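Local coordinates for aerolysin-like protein (Bombina maxima, PDB 6LH8) that probably belongs to a toad pore-forming system of the aerolysin family that acts on endolysosomes, either as a pore former or as a regulatory paralog, at residues E24-N29 / K110-L115; R46-N51 / Y139-Q144; H72-N77 / Y91-E96. All blocks are in the same frame, centred on the assembly; numbering follows the deposited sequence.

Interaction 1: E24-N29 / K110-L115; sequences EMVASN and KLIVIL
V26 CG2 and K110 CG both stand anti to their backbone nitrogens (K110 chi1 -180°), which starts the K110 chain on its way to V26. These two belong to an antiparallel β-ladder of the elongated aerolysin-like sheet, formed where strand 4-28 ends and strand 110-130 begins. The short segments run at 169° to each other, with axes 4.4 Å apart at their closest. Within the ladder V26 is paired with I112, and its methyl CG2 lies 3.8 Å from I112 CG1. The K110 side chain, extended as far as CE and bent at chi4, reaches diagonally to that same methyl: K110 CE is 3.5 Å from V26 CG2, tighter than an ordinary carbon-carbon contact. On its way it runs past S28, whose OG lies 3.3 Å from K110 CG. At the other end of this face, E24 lies alongside I114, pointing the same way, with E24 CB 3.8 Å from I114 CD1; the E24 carboxylate is engaged through OE1 by K21 in a salt bridge. The opposite face carries M25, A27, L111 and V113. L111 and V113 are buried there, against F37, V151 and A149, while the end of M25 leads away from its partner strand, although its SD still lies 4.3 Å from L115 CD1. M25 with V113 and A27 with L111 are the hydrogen-bonded pairs. V113 N donates to M25 O over 2.8 Å with an almost straight N-H...O angle of 176°; the modelled separation of L111 N and A27 O is too short to be relied on. Between these pairs, the CA of V26 adds a C-H...O contact, standing 3.2 Å from L111 O.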
ATOM      1  N   GLU A  24      -3.753   1.327 -19.695  1.00 22.77           N
ATOM      2  CA  GLU A  24      -3.531   0.483 -20.859  1.00 25.28           C
ATOM      3  C   GLU A  24      -2.719   1.258 -21.895  1.00 27.81           C
ATOM      4  O   GLU A  24      -2.838   2.480 -22.010  1.00 29.76           O
ATOM      5  CB  GLU A  24      -4.845   0.005 -21.479  1.00 27.75           C
ATOM      6  CG  GLU A  24      -5.743   1.122 -21.987  1.00 30.41           C
ATOM      7  CD  GLU A  24      -6.912   0.606 -22.813  1.00 38.95           C
ATOM      8  OE1 GLU A  24      -7.333  -0.556 -22.599  1.00 37.24           O
ATOM      9  OE2 GLU A  24      -7.414   1.373 -23.670  1.00 39.16           O
ATOM     10  N   MET A  25      -1.869   0.538 -22.631  1.00 29.31           N
ATOM     11  CA  MET A  25      -1.111   1.107 -23.746  1.00 28.66           C
ATOM     12  C   MET A  25      -1.297   0.199 -24.955  1.00 30.51           C
ATOM     13  O   MET A  25      -1.071  -1.009 -24.853  1.00 33.41           O
ATOM     14  CB  MET A  25       0.387   1.230 -23.408  1.00 32.00           C
ATOM     15  CG  MET A  25       0.707   1.929 -22.086  1.00 32.95           C
ATOM     16  SD  MET A  25       2.446   1.815 -21.580  1.00 31.80           S
ATOM     17  CE  MET A  25       3.177   3.061 -22.637  1.00 34.82           C
ATOM     18  N   VAL A  26      -1.692   0.770 -26.103  1.00 36.81           N
ATOM     19  CA  VAL A  26      -1.992  -0.036 -27.284  1.00 41.12           C
ATOM     20  C   VAL A  26      -1.121   0.383 -28.467  1.00 42.25           C
ATOM     21  O   VAL A  26      -0.748   1.552 -28.605  1.00 37.09           O
ATOM     22  CB  VAL A  26      -3.490   0.044 -27.653  1.00 41.07           C
ATOM     23  CG1 VAL A  26      -3.826   1.383 -28.296  1.00 45.78           C
ATOM     24  CG2 VAL A  26      -3.864  -1.102 -28.568  1.00 47.75           C
ATOM     25  N   ALA A  27      -0.789  -0.592 -29.322  1.00 46.13           N
ATOM     26  CA  ALA A  27      -0.001  -0.349 -30.530  1.00 46.87           C
ATOM     27  C   ALA A  27      -0.276  -1.443 -31.557  1.00 50.58           C
ATOM     28  O   ALA A  27      -0.606  -2.578 -31.197  1.00 50.44           O
ATOM     29  CB  ALA A  27       1.498  -0.288 -30.212  1.00 46.84           C
ATOM     30  N   SER A  28      -0.109  -1.097 -32.841  1.00 52.07           N
ATOM     31  CA  SER A  28      -0.399  -1.994 -33.957  1.00 53.43           C
ATOM     32  C   SER A  28       0.756  -2.013 -34.955  1.00 53.43           C
ATOM     33  O   SER A  28       1.457  -1.014 -35.139  1.00 48.62           O
ATOM     34  CB  SER A  28      -1.690  -1.590 -34.680  1.00 54.67           C
ATOM     35  OG  SER A  28      -2.820  -1.711 -33.830  1.00 52.52           O
ATOM     36  N   ASN A  29       0.918  -3.156 -35.631  1.00 57.35           N
ATOM     37  CA  ASN A  29       2.087  -3.446 -36.456  1.00 58.56           C
ATOM     38  C   ASN A  29       1.675  -3.947 -37.839  1.00 61.06           C
ATOM     39  O   ASN A  29       0.527  -4.325 -38.083  1.00 58.67           O
ATOM     40  CB  ASN A  29       2.988  -4.487 -35.772  1.00 56.07           C
ATOM     41  CG  ASN A  29       4.325  -4.667 -36.473  1.00 59.90           C
ATOM     42  OD1 ASN A  29       4.560  -4.127 -37.552  1.00 62.35           O
ATOM     43  ND2 ASN A  29       5.206  -5.433 -35.859  1.00 60.38           N
ATOM     44  N   LYS A 110      -1.496  -6.358 -33.314  1.00 56.41           N
ATOM     45  CA  LYS A 110      -1.933  -5.287 -32.426  1.00 54.18           C
ATOM     46  C   LYS A 110      -1.603  -5.702 -31.000  1.00 53.05           C
ATOM     47  O   LYS A 110      -1.956  -6.809 -30.571  1.00 56.18           O
ATOM     48  CB  LYS A 110      -3.431  -5.004 -32.560  1.00 54.45           C
ATOM     49  CG  LYS A 110      -3.928  -3.886 -31.649  1.00 52.07           C
ATOM     50  CD  LYS A 110      -5.401  -3.594 -31.892  1.00 56.68           C
ATOM     51  CE  LYS A 110      -5.858  -2.354 -31.141  1.00 53.83           C
ATOM     52  NZ  LYS A 110      -6.234  -1.228 -32.052  1.00 60.85           N
ATOM     53  N   LEU A 111      -0.906  -4.831 -30.281  1.00 52.37           N
ATOM     54  CA  LEU A 111      -0.379  -5.142 -28.960  1.00 50.55           C
ATOM     55  C   LEU A 111      -1.062  -4.268 -27.919  1.00 45.15           C
ATOM     56  O   LEU A 111      -1.153  -3.048 -28.089  1.00 41.70           O
ATOM     57  CB  LEU A 111       1.138  -4.933 -28.922  1.00 48.45           C
ATOM     58  CG  LEU A 111       1.877  -5.181 -27.613  1.00 49.33           C
ATOM     59  CD1 LEU A 111       3.201  -5.877 -27.878  1.00 51.18           C
ATOM     60  CD2 LEU A 111       2.103  -3.868 -26.882  1.00 48.93           C
ATOM     61  N   ILE A 112      -1.536  -4.894 -26.845  1.00 45.21           N
ATOM     62  CA  ILE A 112      -2.150  -4.198 -25.720  1.00 38.70           C
ATOM     63  C   ILE A 112      -1.379  -4.570 -24.463  1.00 33.50           C
ATOM     64  O   ILE A 112      -1.209  -5.758 -24.167  1.00 39.39           O
ATOM     65  CB  ILE A 112      -3.639  -4.561 -25.563  1.00 37.99           C
ATOM     66  CG1 ILE A 112      -4.366  -4.470 -26.908  1.00 44.14           C
ATOM     67  CG2 ILE A 112      -4.300  -3.675 -24.531  1.00 36.90           C
ATOM     68  CD1 ILE A 112      -4.609  -5.819 -27.560  1.00 50.47           C
ATOM     69  N   VAL A 113      -0.911  -3.562 -23.734  1.00 32.91           N
ATOM     70  CA  VAL A 113      -0.373  -3.750 -22.391  1.00 27.75           C
ATOM     71  C   VAL A 113      -1.428  -3.273 -21.401  1.00 24.95           C
ATOM     72  O   VAL A 113      -1.821  -2.104 -21.430  1.00 26.48           O
ATOM     73  CB  VAL A 113       0.940  -2.978 -22.175  1.00 30.81           C
ATOM     74  CG1 VAL A 113       1.631  -3.485 -20.925  1.00 26.42           C
ATOM     75  CG2 VAL A 113       1.855  -3.100 -23.380  1.00 34.09           C
ATOM     76  N   ILE A 114      -1.862  -4.170 -20.518  1.00 29.30           N
ATOM     77  CA  ILE A 114      -2.807  -3.861 -19.449  1.00 26.99           C
ATOM     78  C   ILE A 114      -2.024  -3.881 -18.148  1.00 21.85           C
ATOM     79  O   ILE A 114      -1.408  -4.899 -17.805  1.00 23.10           O
ATOM     80  CB  ILE A 114      -3.968  -4.867 -19.390  1.00 25.41           C
ATOM     81  CG1 ILE A 114      -4.666  -4.967 -20.747  1.00 28.02           C
ATOM     82  CG2 ILE A 114      -4.947  -4.474 -18.256  1.00 24.55           C
ATOM     83  CD1 ILE A 114      -5.463  -3.752 -21.117  1.00 33.60           C
ATOM     84  N   LEU A 115      -2.024  -2.757 -17.436  1.00 20.70           N
ATOM     85  CA  LEU A 115      -1.262  -2.605 -16.205  1.00 21.40           C
ATOM     86  C   LEU A 115      -2.214  -2.661 -15.016  1.00 18.86           C
ATOM     87  O   LEU A 115      -3.134  -1.843 -14.928  1.00 20.49           O
ATOM     88  CB  LEU A 115      -0.493  -1.282 -16.227  1.00 20.28           C
ATOM     89  CG  LEU A 115       0.490  -1.287 -17.399  1.00 27.06           C
ATOM     90  CD1 LEU A 115       0.542   0.055 -18.099  1.00 29.80           C
ATOM     91  CD2 LEU A 115       1.862  -1.685 -16.913  1.00 26.37           C
TER

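Interaction 2: R46-N51 / Y139-Q144; sequences RTITHN and YICQSQ
The aromatic contact is between H50 and Y139, which meet diagonally across antiparallel strands 41-53 and 133-154 (H50 is paired with C141). With CG anti to its backbone nitrogen, the Y139 ring comes alongside H50, rim to rim, the planes turned 22° apart. Y139 OH and H50 ND1 are hydrogen-bonded at 2.6 Å, with OH close to the imidazole plane, and either may supply the proton. On the far side of the imidazole NE2 is bonded to E93 OE1, so both ring nitrogens are held.

Hydrogen bonds from side-chain and backbone amides make up the second group. N51 ND2 reaches I140 O at 3.2 Å, an oxygen already taken by N51 N, and also Q142 OE1 at 3.1 Å; in both cases it stands 59° out of the acceptor's carbonyl plane. N51 OD1 has a separate partner in S90. Backbone bonds pair T49 with Q142 and N51 with I140, T49 N lying 2.8 Å from Q142 O.

At the other end the ladder is finished by side chains. The extended R46 chain brings NE to Q144 O at 2.8 Å (N-H...O 164°), the oxygen near the guanidinium plane, and a water links R46 NH2 to the same carbonyl. Q144 in turn lies beside T47, its OE1 2.9 Å from T47 N; the return bond from Q144 N to T47 O is weak. A second water joins T47 OG1 to Q142 O.

Apolar contact is small: I48 CG2 touches C141 SG at 3.6 Å. The chemistry implies that the buried H50 and Y139 satisfy each other's polar atoms, in a chain running on to E93, whose carboxylate would probably polarise the imidazole and, through it, the tyrosine hydroxyl.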
ATOM      1  N   ARG A  46       4.372   3.657  -5.820  1.00 29.02           N
ATOM      2  CA  ARG A  46       3.681   2.619  -5.066  1.00 25.53           C
ATOM      3  C   ARG A  46       3.692   3.027  -3.601  1.00 26.84           C
ATOM      4  O   ARG A  46       4.742   3.404  -3.072  1.00 26.84           O
ATOM      5  CB  ARG A  46       4.350   1.251  -5.262  1.00 26.32           C
ATOM      6  CG  ARG A  46       3.836   0.181  -4.323  1.00 28.51           C
ATOM      7  CD  ARG A  46       4.547  -1.142  -4.559  1.00 24.12           C
ATOM      8  NE  ARG A  46       4.033  -2.197  -3.699  1.00 23.96           N
ATOM      9  CZ  ARG A  46       4.671  -3.333  -3.466  1.00 29.96           C
ATOM     10  NH1 ARG A  46       5.845  -3.547  -4.036  1.00 31.24           N
ATOM     11  NH2 ARG A  46       4.136  -4.248  -2.669  1.00 30.28           N
ATOM     12  N   THR A  47       2.526   3.002  -2.953  1.00 25.49           N
ATOM     13  CA  THR A  47       2.444   3.477  -1.582  1.00 25.18           C
ATOM     14  C   THR A  47       1.753   2.463  -0.691  1.00 24.51           C
ATOM     15  O   THR A  47       0.931   1.653  -1.140  1.00 24.08           O
ATOM     16  CB  THR A  47       1.689   4.798  -1.469  1.00 24.08           C
ATOM     17  OG1 THR A  47       0.343   4.604  -1.903  1.00 26.62           O
ATOM     18  CG2 THR A  47       2.350   5.879  -2.328  1.00 26.38           C
ATOM     19  N   ILE A  48       2.108   2.533   0.587  1.00 21.95           N
ATOM     20  CA  ILE A  48       1.363   1.906   1.666  1.00 22.63           C
ATOM     21  C   ILE A  48       1.109   2.997   2.695  1.00 24.74           C
ATOM     22  O   ILE A  48       2.040   3.702   3.093  1.00 24.57           O
ATOM     23  CB  ILE A  48       2.129   0.731   2.301  1.00 24.57           C
ATOM     24  CG1 ILE A  48       2.420  -0.360   1.265  1.00 24.08           C
ATOM     25  CG2 ILE A  48       1.361   0.194   3.502  1.00 24.83           C
ATOM     26  CD1 ILE A  48       3.171  -1.576   1.833  1.00 26.23           C
ATOM     27  N   THR A  49      -0.134   3.160   3.110  1.00 20.87           N
ATOM     28  CA  THR A  49      -0.456   4.186   4.090  1.00 20.56           C
ATOM     29  C   THR A  49      -0.878   3.521   5.392  1.00 21.91           C
ATOM     30  O   THR A  49      -1.748   2.644   5.387  1.00 21.85           O
ATOM     31  CB  THR A  49      -1.541   5.122   3.573  1.00 24.46           C
ATOM     32  OG1 THR A  49      -1.034   5.838   2.433  1.00 28.02           O
ATOM     33  CG2 THR A  49      -1.923   6.136   4.647  1.00 24.78           C
ATOM     34  N   HIS A  50      -0.260   3.941   6.494  1.00 19.57           N
ATOM     35  CA  HIS A  50      -0.532   3.398   7.821  1.00 19.01           C
ATOM     36  C   HIS A  50      -1.227   4.446   8.675  1.00 24.59           C
ATOM     37  O   HIS A  50      -0.734   5.567   8.802  1.00 21.05           O
ATOM     38  CB  HIS A  50       0.767   2.963   8.496  1.00 22.60           C
ATOM     39  CG  HIS A  50       1.583   2.012   7.674  1.00 24.20           C
ATOM     40  ND1 HIS A  50       1.344   0.657   7.642  1.00 22.71           N
ATOM     41  CD2 HIS A  50       2.637   2.234   6.851  1.00 26.35           C
ATOM     42  CE1 HIS A  50       2.220   0.080   6.835  1.00 23.96           C
ATOM     43  NE2 HIS A  50       3.020   1.014   6.352  1.00 23.97           N
ATOM     44  N   ASN A  51      -2.339   4.070   9.304  1.00 20.77           N
ATOM     45  CA  ASN A  51      -3.116   5.006  10.102  1.00 20.24           C
ATOM     46  C   ASN A  51      -3.436   4.409  11.459  1.00 19.15           C
ATOM     47  O   ASN A  51      -3.591   3.196  11.596  1.00 20.96           O
ATOM     48  CB  ASN A  51      -4.423   5.367   9.398  1.00 23.03           C
ATOM     49  CG  ASN A  51      -4.210   5.688   7.942  1.00 29.91           C
ATOM     50  OD1 ASN A  51      -4.052   6.850   7.594  1.00 29.94           O
ATOM     51  ND2 ASN A  51      -4.169   4.647   7.078  1.00 26.03           N
ATOM     52  N   TYR A 139      -5.911   0.176  13.907  1.00 16.41           N
ATOM     53  CA  TYR A 139      -4.885   0.399  12.896  1.00 18.07           C
ATOM     54  C   TYR A 139      -5.488   0.121  11.530  1.00 17.62           C
ATOM     55  O   TYR A 139      -6.260  -0.827  11.375  1.00 17.74           O
ATOM     56  CB  TYR A 139      -3.675  -0.519  13.147  1.00 17.42           C
ATOM     57  CG  TYR A 139      -2.772  -0.690  11.942  1.00 18.45           C
ATOM     58  CD1 TYR A 139      -1.838   0.294  11.601  1.00 18.59           C
ATOM     59  CD2 TYR A 139      -2.849  -1.832  11.142  1.00 18.60           C
ATOM     60  CE1 TYR A 139      -1.008   0.140  10.476  1.00 18.46           C
ATOM     61  CE2 TYR A 139      -2.025  -1.993  10.025  1.00 21.19           C
ATOM     62  CZ  TYR A 139      -1.108  -1.005   9.701  1.00 21.54           C
ATOM     63  OH  TYR A 139      -0.284  -1.168   8.596  1.00 21.69           O
ATOM     64  N   ILE A 140      -5.164   0.964  10.552  1.00 18.37           N
ATOM     65  CA  ILE A 140      -5.659   0.823   9.186  1.00 18.16           C
ATOM     66  C   ILE A 140      -4.470   0.866   8.238  1.00 19.05           C
ATOM     67  O   ILE A 140      -3.611   1.755   8.341  1.00 21.14           O
ATOM     68  CB  ILE A 140      -6.667   1.933   8.817  1.00 18.73           C
ATOM     69  CG1 ILE A 140      -7.857   1.967   9.788  1.00 19.14           C
ATOM     70  CG2 ILE A 140      -7.160   1.744   7.385  1.00 21.76           C
ATOM     71  CD1 ILE A 140      -8.669   3.260   9.711  1.00 24.90           C
ATOM     72  N   CYS A 141      -4.419  -0.101   7.321  1.00 19.21           N
ATOM     73  CA  CYS A 141      -3.384  -0.206   6.301  1.00 17.90           C
ATOM     74  C   CYS A 141      -4.036  -0.091   4.927  1.00 21.66           C
ATOM     75  O   CYS A 141      -4.903  -0.890   4.584  1.00 21.93           O
ATOM     76  CB  CYS A 141      -2.643  -1.545   6.401  1.00 19.32           C
ATOM     77  SG  CYS A 141      -1.263  -1.627   5.234  1.00 25.43           S
ATOM     78  N   GLN A 142      -3.637   0.905   4.152  1.00 20.05           N
ATOM     79  CA  GLN A 142      -4.079   1.049   2.761  1.00 20.50           C
ATOM     80  C   GLN A 142      -2.873   0.737   1.895  1.00 22.31           C
ATOM     81  O   GLN A 142      -1.970   1.567   1.775  1.00 23.69           O
ATOM     82  CB  GLN A 142      -4.602   2.450   2.485  1.00 21.76           C
ATOM     83  CG  GLN A 142      -5.948   2.716   3.107  1.00 30.53           C
ATOM     84  CD  GLN A 142      -5.999   4.000   3.896  1.00 37.52           C
ATOM     85  OE1 GLN A 142      -4.977   4.656   4.127  1.00 35.19           O
ATOM     86  NE2 GLN A 142      -7.201   4.371   4.327  1.00 42.38           N
ATOM     87  N   SER A 143      -2.852  -0.457   1.300  1.00 21.22           N
ATOM     88  CA  SER A 143      -1.669  -0.930   0.590  1.00 24.17           C
ATOM     89  C   SER A 143      -1.907  -1.080  -0.909  1.00 24.61           C
ATOM     90  O   SER A 143      -3.028  -1.321  -1.372  1.00 23.94           O
ATOM     91  CB  SER A 143      -1.158  -2.270   1.156  1.00 24.86           C
ATOM     92  OG  SER A 143      -2.215  -3.197   1.300  1.00 33.21           O
ATOM     93  N   GLN A 144      -0.818  -0.931  -1.660  1.00 24.37           N
ATOM     94  CA  GLN A 144      -0.774  -1.162  -3.095  1.00 23.48           C
ATOM     95  C   GLN A 144       0.317  -2.182  -3.382  1.00 22.55           C
ATOM     96  O   GLN A 144       1.418  -2.089  -2.829  1.00 23.82           O
ATOM     97  CB  GLN A 144      -0.472   0.132  -3.866  1.00 22.92           C
ATOM     98  CG  GLN A 144      -1.388   1.315  -3.560  1.00 27.25           C
ATOM     99  CD  GLN A 144      -1.012   2.547  -4.358  1.00 28.47           C
ATOM    100  OE1 GLN A 144       0.158   2.753  -4.681  1.00 27.61           O
ATOM    101  NE2 GLN A 144      -2.005   3.376  -4.686  1.00 29.44           N
TER
HETATM  102  O   HOH W   1       2.145  -4.018  -0.556  1.00 34.95           O
HETATM  103  O   HOH W   2      -1.771   3.228  -0.422  1.00 31.07           O

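Interaction 3: H72-N77 / Y91-E96; sequences HRLNGN and YTELSE
L74, which meets E93 and S95, opens a type I' β-turn ending at N77, with N75 and G76 both at positive phi (62° and 65°) and N77 N bonded to L74 O at 2.9 Å. This turn belongs to the loop between the two strands of the small antiparallel sheet, 65-68 and 81-84, and it lies against strand 90-100 at the edge of the five-stranded sheet. E93, extended beyond CG, receives the loop with its two carboxylate oxygens. OE1 forms a salt bridge with R73 NE at 2.8 Å, while OE2 accepts from the backbone L74 N at 2.9 Å. Each donor lies well above the carboxylate plane, and the guanidinium and carboxylate planes stand 73° apart. Bends at chi2 and chi3 of R73 bring its NE to E93 OE1, and its NH1 donates in addition to E79 O. Since OE1 also has H50 NE2 as a partner, the buried carboxylate is gripped from both the loop and strand 41-53, which would probably help to keep it ionised.

The L74 side chain crosses E93 obliquely, near its CB. L74 CD1 packs 3.9 Å from E93 CB and 3.8 Å from S95 OG, with R46 and I48 touching the same leucine.

N75 makes the remaining contacts. Its ND2 donates to L94 O at 2.9 Å, that oxygen lying nearly in the amide plane. N75 OD1 sits 3.2 Å from S95 CB and, through one water, is linked to E96 N.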
ATOM      1  N   HIS A  72       2.650  -5.064   6.382  1.00 29.26           N
ATOM      2  CA  HIS A  72       2.917  -4.732   4.984  1.00 31.06           C
ATOM      3  C   HIS A  72       3.806  -3.497   4.907  1.00 34.45           C
ATOM      4  O   HIS A  72       3.409  -2.419   5.353  1.00 27.94           O
ATOM      5  CB  HIS A  72       1.610  -4.490   4.230  1.00 33.77           C
ATOM      6  CG  HIS A  72       0.625  -5.604   4.384  1.00 34.32           C
ATOM      7  ND1 HIS A  72       0.868  -6.873   3.909  1.00 38.70           N
ATOM      8  CD2 HIS A  72      -0.596  -5.645   4.968  1.00 33.90           C
ATOM      9  CE1 HIS A  72      -0.161  -7.652   4.194  1.00 41.52           C
ATOM     10  NE2 HIS A  72      -1.061  -6.933   4.838  1.00 39.23           N
ATOM     11  N   ARG A  73       4.997  -3.650   4.325  1.00 30.19           N
ATOM     12  CA  ARG A  73       5.977  -2.575   4.267  1.00 32.26           C
ATOM     13  C   ARG A  73       6.560  -2.486   2.862  1.00 33.14           C
ATOM     14  O   ARG A  73       6.398  -3.389   2.040  1.00 36.83           O
ATOM     15  CB  ARG A  73       7.115  -2.782   5.282  1.00 34.25           C
ATOM     16  CG  ARG A  73       6.674  -3.037   6.716  1.00 31.75           C
ATOM     17  CD  ARG A  73       6.050  -1.803   7.335  1.00 31.22           C
ATOM     18  NE  ARG A  73       6.901  -0.620   7.218  1.00 35.36           N
ATOM     19  CZ  ARG A  73       7.813  -0.263   8.118  1.00 34.43           C
ATOM     20  NH1 ARG A  73       8.001  -1.004   9.202  1.00 32.55           N
ATOM     21  NH2 ARG A  73       8.534   0.836   7.935  1.00 40.43           N
ATOM     22  N   LEU A  74       7.244  -1.373   2.598  1.00 32.98           N
ATOM     23  CA  LEU A  74       7.951  -1.138   1.349  1.00 34.84           C
ATOM     24  C   LEU A  74       9.441  -0.967   1.631  1.00 41.14           C
ATOM     25  O   LEU A  74       9.857  -0.751   2.772  1.00 39.00           O
ATOM     26  CB  LEU A  74       7.415   0.112   0.633  1.00 31.21           C
ATOM     27  CG  LEU A  74       5.960   0.086   0.157  1.00 26.55           C
ATOM     28  CD1 LEU A  74       5.598   1.382  -0.538  1.00 24.01           C
ATOM     29  CD2 LEU A  74       5.714  -1.093  -0.779  1.00 27.11           C
ATOM     30  N   ASN A  75      10.246  -1.069   0.570  1.00 44.85           N
ATOM     31  CA  ASN A  75      11.674  -0.735   0.601  1.00 44.90           C
ATOM     32  C   ASN A  75      12.476  -1.612   1.559  1.00 44.63           C
ATOM     33  O   ASN A  75      13.604  -1.262   1.922  1.00 48.13           O
ATOM     34  CB  ASN A  75      11.889   0.740   0.958  1.00 42.43           C
ATOM     35  CG  ASN A  75      11.253   1.676  -0.044  1.00 45.04           C
ATOM     36  OD1 ASN A  75      11.465   1.537  -1.249  1.00 45.24           O
ATOM     37  ND2 ASN A  75      10.471   2.640   0.445  1.00 42.95           N
ATOM     38  N   GLY A  76      11.925  -2.747   1.979  1.00 41.75           N
ATOM     39  CA  GLY A  76      12.577  -3.565   2.982  1.00 43.17           C
ATOM     40  C   GLY A  76      12.674  -2.873   4.327  1.00 48.60           C
ATOM     41  O   GLY A  76      13.428  -3.310   5.201  1.00 48.62           O
ATOM     42  N   ASN A  77      11.923  -1.784   4.503  1.00 43.43           N
ATOM     43  CA  ASN A  77      11.909  -1.094   5.784  1.00 45.00           C
ATOM     44  C   ASN A  77      11.341  -2.001   6.866  1.00 43.65           C
ATOM     45  O   ASN A  77      10.335  -2.685   6.666  1.00 40.24           O
ATOM     46  CB  ASN A  77      11.089   0.191   5.697  1.00 42.12           C
ATOM     47  CG  ASN A  77      11.680   1.190   4.732  1.00 49.30           C
ATOM     48  OD1 ASN A  77      10.987   1.707   3.857  1.00 56.00           O
ATOM     49  ND2 ASN A  77      12.970   1.473   4.885  1.00 49.73           N
ATOM     50  N   TYR A  91       0.988   7.708   8.331  1.00 21.47           N
ATOM     51  CA  TYR A  91       2.322   7.657   7.756  1.00 24.20           C
ATOM     52  C   TYR A  91       2.256   6.922   6.421  1.00 23.89           C
ATOM     53  O   TYR A  91       1.605   5.881   6.322  1.00 23.62           O
ATOM     54  CB  TYR A  91       3.284   6.968   8.732  1.00 24.63           C
ATOM     55  CG  TYR A  91       4.682   6.787   8.208  1.00 26.09           C
ATOM     56  CD1 TYR A  91       5.614   7.806   8.315  1.00 35.78           C
ATOM     57  CD2 TYR A  91       5.065   5.610   7.592  1.00 30.94           C
ATOM     58  CE1 TYR A  91       6.888   7.655   7.832  1.00 34.35           C
ATOM     59  CE2 TYR A  91       6.337   5.447   7.101  1.00 29.77           C
ATOM     60  CZ  TYR A  91       7.251   6.472   7.230  1.00 38.39           C
ATOM     61  OH  TYR A  91       8.533   6.314   6.745  1.00 40.65           O
ATOM     62  N   THR A  92       2.929   7.458   5.396  1.00 24.59           N
ATOM     63  CA  THR A  92       2.890   6.889   4.051  1.00 23.73           C
ATOM     64  C   THR A  92       4.287   6.439   3.646  1.00 27.33           C
ATOM     65  O   THR A  92       5.234   7.231   3.683  1.00 30.18           O
ATOM     66  CB  THR A  92       2.353   7.905   3.042  1.00 25.53           C
ATOM     67  OG1 THR A  92       1.031   8.305   3.417  1.00 29.20           O
ATOM     68  CG2 THR A  92       2.317   7.317   1.643  1.00 27.23           C
ATOM     69  N   GLU A  93       4.414   5.175   3.274  1.00 27.01           N
ATOM     70  CA  GLU A  93       5.612   4.680   2.621  1.00 28.35           C
ATOM     71  C   GLU A  93       5.481   4.878   1.116  1.00 30.21           C
ATOM     72  O   GLU A  93       4.378   4.903   0.563  1.00 27.86           O
ATOM     73  CB  GLU A  93       5.839   3.202   2.933  1.00 29.96           C
ATOM     74  CG  GLU A  93       5.960   2.865   4.403  1.00 32.21           C
ATOM     75  CD  GLU A  93       6.297   1.403   4.636  1.00 37.81           C
ATOM     76  OE1 GLU A  93       5.438   0.682   5.190  1.00 35.24           O
ATOM     77  OE2 GLU A  93       7.414   0.967   4.262  1.00 38.37           O
ATOM     78  N   LEU A  94       6.622   5.031   0.452  1.00 29.40           N
ATOM     79  CA  LEU A  94       6.637   5.255  -0.987  1.00 32.29           C
ATOM     80  C   LEU A  94       7.824   4.517  -1.589  1.00 33.88           C
ATOM     81  O   LEU A  94       8.934   4.564  -1.048  1.00 32.11           O
ATOM     82  CB  LEU A  94       6.705   6.754  -1.310  1.00 32.00           C
ATOM     83  CG  LEU A  94       6.862   7.191  -2.768  1.00 37.14           C
ATOM     84  CD1 LEU A  94       5.691   6.717  -3.605  1.00 34.15           C
ATOM     85  CD2 LEU A  94       6.991   8.702  -2.845  1.00 38.42           C
ATOM     86  N   SER A  95       7.585   3.805  -2.687  1.00 29.66           N
ATOM     87  CA  SER A  95       8.680   3.208  -3.433  1.00 28.18           C
ATOM     88  C   SER A  95       8.443   3.428  -4.921  1.00 32.34           C
ATOM     89  O   SER A  95       7.347   3.789  -5.352  1.00 30.12           O
ATOM     90  CB  SER A  95       8.852   1.712  -3.123  1.00 35.57           C
ATOM     91  OG  SER A  95       7.766   0.939  -3.600  1.00 37.95           O
ATOM     92  N   GLU A  96       9.497   3.238  -5.706  1.00 31.17           N
ATOM     93  CA  GLU A  96       9.375   3.292  -7.154  1.00 28.06           C
ATOM     94  C   GLU A  96       9.143   1.882  -7.671  1.00 28.06           C
ATOM     95  O   GLU A  96       9.900   0.965  -7.350  1.00 29.59           O
ATOM     96  CB  GLU A  96      10.625   3.889  -7.799  1.00 33.09           C
ATOM     97  CG  GLU A  96      10.462   4.090  -9.305  1.00 30.27           C
ATOM     98  CD  GLU A  96      11.778   4.369 -10.019  1.00 38.79           C
ATOM     99  OE1 GLU A  96      12.558   3.417 -10.256  1.00 41.95           O
ATOM    100  OE2 GLU A  96      12.022   5.539 -10.350  1.00 39.84           O
TER
HETATM  101  O   HOH W   3       9.087  -1.999  -2.275  1.00 41.31           O
HETATM  102  O   HOH W   4      12.167   2.578  -4.160  1.00 44.85           O

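In the fold
Starting from the N terminus, strand 4-28 supplies the first half of interaction 1, strand 41-53 the first half of interaction 2, and the loop at 72-77 the first half of interaction 3. Interaction 3 closes first, at 91-96, over a short span nested inside the loops of both others. Interaction 1 closes next at 110-115, and interaction 2 last at 139-144, so these two cross. Interaction 1 lies near one end of the elongated chain, with its centre about 31 Å from that of interaction 2. Interactions 2 and 3 touch, joining three strands adjacent in the sheet, 133-154, 41-53 and 90-100, to the loop of the small two-stranded sheet.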